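Local coordinates for protein Zn-dependent hydrolase of metallo-beta-lactamase superfamily TM0207 (PDB 1VJN) that is a putative zinc-dependent hydrolase of the metallo-beta-lactamase superfamily, its natural substrate not established, at residues K105-F109 with H120-L124. Sequence-based numbering, arbitrary orientation.
Sequences KNIVF and HLGDL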
loop_
_atom_site.group_PDB
_atom_site.type_symbol
_atom_site.label_atom_id
_atom_site.label_comp_id
_atom_site.label_asym_id
_atom_site.label_seq_id
_atom_site.Cartn_x
_atom_site.Cartn_y
_atom_site.Cartn_z
ATOM N N LYS A 105 5.897 -12.872 -8.883
ATOM C CA LYS A 105 5.957 -12.802 -7.412
ATOM C C LYS A 105 5.114 -11.651 -6.871
ATOM O O LYS A 105 4.646 -10.831 -7.643
ATOM C CB LYS A 105 7.401 -12.595 -6.945
ATOM C CG LYS A 105 7.938 -11.163 -7.227
ATOM C CD LYS A 105 9.429 -11.138 -7.275
ATOM C CE LYS A 105 9.905 -9.729 -7.558
ATOM N NZ LYS A 105 11.399 -9.615 -7.695
ATOM N N ASN A 106 4.963 -11.582 -5.546
ATOM C CA ASN A 106 4.335 -10.437 -4.882
ATOM C C ASN A 106 5.071 -10.192 -3.596
ATOM O O ASN A 106 5.171 -11.067 -2.745
ATOM C CB ASN A 106 2.841 -10.646 -4.627
ATOM C CG ASN A 106 2.166 -9.404 -4.166
ATOM O OD1 ASN A 106 2.012 -8.431 -4.937
ATOM N ND2 ASN A 106 1.808 -9.375 -2.891
ATOM N N ILE A 107 5.642 -9.002 -3.485
ATOM C CA ILE A 107 6.295 -8.632 -2.267
ATOM C C ILE A 107 5.480 -7.529 -1.603
ATOM O O ILE A 107 5.245 -6.504 -2.185
ATOM C CB ILE A 107 7.689 -8.165 -2.531
ATOM C CG1 ILE A 107 8.477 -9.230 -3.306
ATOM C CG2 ILE A 107 8.429 -7.868 -1.190
ATOM C CD1 ILE A 107 9.798 -8.777 -3.771
ATOM N N VAL A 108 5.092 -7.817 -0.364
ATOM C CA VAL A 108 4.472 -6.905 0.581
ATOM C C VAL A 108 5.608 -6.146 1.264
ATOM O O VAL A 108 6.590 -6.743 1.720
ATOM C CB VAL A 108 3.701 -7.736 1.646
ATOM C CG1 VAL A 108 3.288 -6.914 2.780
ATOM C CG2 VAL A 108 2.531 -8.489 1.002
ATOM N N PHE A 109 5.505 -4.834 1.315
ATOM C CA PHE A 109 6.503 -4.031 2.008
ATOM C C PHE A 109 5.938 -3.389 3.229
ATOM O O PHE A 109 4.816 -2.899 3.219
ATOM C CB PHE A 109 7.057 -2.953 1.047
ATOM C CG PHE A 109 8.009 -3.521 0.045
ATOM C CD1 PHE A 109 9.291 -3.856 0.434
ATOM C CD2 PHE A 109 7.641 -3.745 -1.270
ATOM C CE1 PHE A 109 10.154 -4.403 -0.447
ATOM C CE2 PHE A 109 8.540 -4.308 -2.151
ATOM C CZ PHE A 109 9.765 -4.620 -1.759
ATOM N N HIS A 120 2.076 -1.873 2.402
ATOM C CA HIS A 120 1.564 -1.933 1.051
ATOM C C HIS A 120 1.500 -3.391 0.664
ATOM O O HIS A 120 2.524 -4.073 0.513
ATOM C CB HIS A 120 2.523 -1.206 0.129
ATOM C CG HIS A 120 2.044 -1.046 -1.275
ATOM N ND1 HIS A 120 1.961 -2.098 -2.164
ATOM C CD2 HIS A 120 1.732 0.069 -1.975
ATOM C CE1 HIS A 120 1.554 -1.635 -3.334
ATOM N NE2 HIS A 120 1.447 -0.317 -3.256
ATOM N N LEU A 121 0.301 -3.874 0.413
ATOM C CA LEU A 121 0.146 -5.294 0.170
ATOM C C LEU A 121 0.393 -5.784 -1.266
ATOM O O LEU A 121 0.350 -6.987 -1.512
ATOM C CB LEU A 121 -1.208 -5.733 0.676
ATOM C CG LEU A 121 -1.368 -5.869 2.218
ATOM C CD1 LEU A 121 -2.835 -6.126 2.534
ATOM C CD2 LEU A 121 -0.477 -6.959 2.858
ATOM N N GLY A 122 0.652 -4.881 -2.200
ATOM C CA GLY A 122 0.932 -5.244 -3.578
ATOM C C GLY A 122 -0.367 -5.749 -4.222
ATOM O O GLY A 122 -1.420 -5.189 -4.016
ATOM N N ASP A 123 -0.259 -6.836 -4.986
ATOM C CA ASP A 123 -1.372 -7.482 -5.667
ATOM C C ASP A 123 -1.722 -8.781 -4.953
ATOM O O ASP A 123 -1.972 -9.798 -5.561
ATOM C CB ASP A 123 -0.922 -7.747 -7.086
ATOM C CG ASP A 123 -0.672 -6.447 -7.846
ATOM O OD1 ASP A 123 -1.527 -5.551 -7.774
ATOM O OD2 ASP A 123 0.343 -6.204 -8.499
ATOM N N LEU A 124 -1.806 -8.716 -3.639
ATOM C CA LEU A 124 -1.999 -9.878 -2.790
ATOM C C LEU A 124 -3.181 -10.643 -3.283
ATOM O O LEU A 124 -4.262 -10.055 -3.445
ATOM C CB LEU A 124 -2.232 -9.460 -1.356
ATOM C CG LEU A 124 -2.456 -10.608 -0.350
ATOM C CD1 LEU A 124 -1.209 -11.437 -0.171
ATOM C CD2 LEU A 124 -2.852 -10.017 0.953
HETATM O O HOH W 1 2.356 -6.938 -6.839
HETATM O O HOH W 2 4.343 -3.744 -2.053
#
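Asn106 reaches from strand 105-113 into the loop that leaves strand 116-120 and takes over where the pairing of the two strands ends. That pairing closes with Phe109 and His120, an antiparallel hydrogen-bonded pair in which His120 N to Phe109 O is 3.0 Å and Phe109 N to His120 O is 3.2 Å. Past this pair the ladder hydrogen bonds stop, and the side chain of Asn106 supplies the next polar links to the loop. Its CB sets out toward the loop, and CG of Asn106, anti to the backbone N (chi1 -170°), carries the amide up to the backbone of Leu121 to Asp123. There Asn106 OD1 accepts a hydrogen bond from Asp123 N at 2.8 Å, the donor tilted 31° from the carbonyl plane. On the other branch Asn106 ND2 gives a nearly straight bond to Leu121 O at 3.1 Å, lying in the plane of the amide, while Thr93 OG1 of strand 86-95 is a second partner for ND2. A side-chain amide suits this place because it offers an acceptor and a donor together, as a peptide does. Gly122, at positive phi, lies 3.6 Å by its CA from Asn106 OD1, and with no side chain it leaves room for the amide. Gly122 N in turn donates to His120 ND1, while His120 NE2 is bonded to Ala21 O. Branched Val108 puts CG1 3.8 Å from Leu121 CD2, the two side chains lying side by side in an apolar patch next to the polar grip. In this superfamily an aspartate after such a strand commonly serves as a metal ligand; Asp123, close to His57 and His173, probably corresponds to it. By gripping Leu121 O and Asp123 N, Asn106 would help hold the backbone that presents this carboxylate, consistent with a second-shell role.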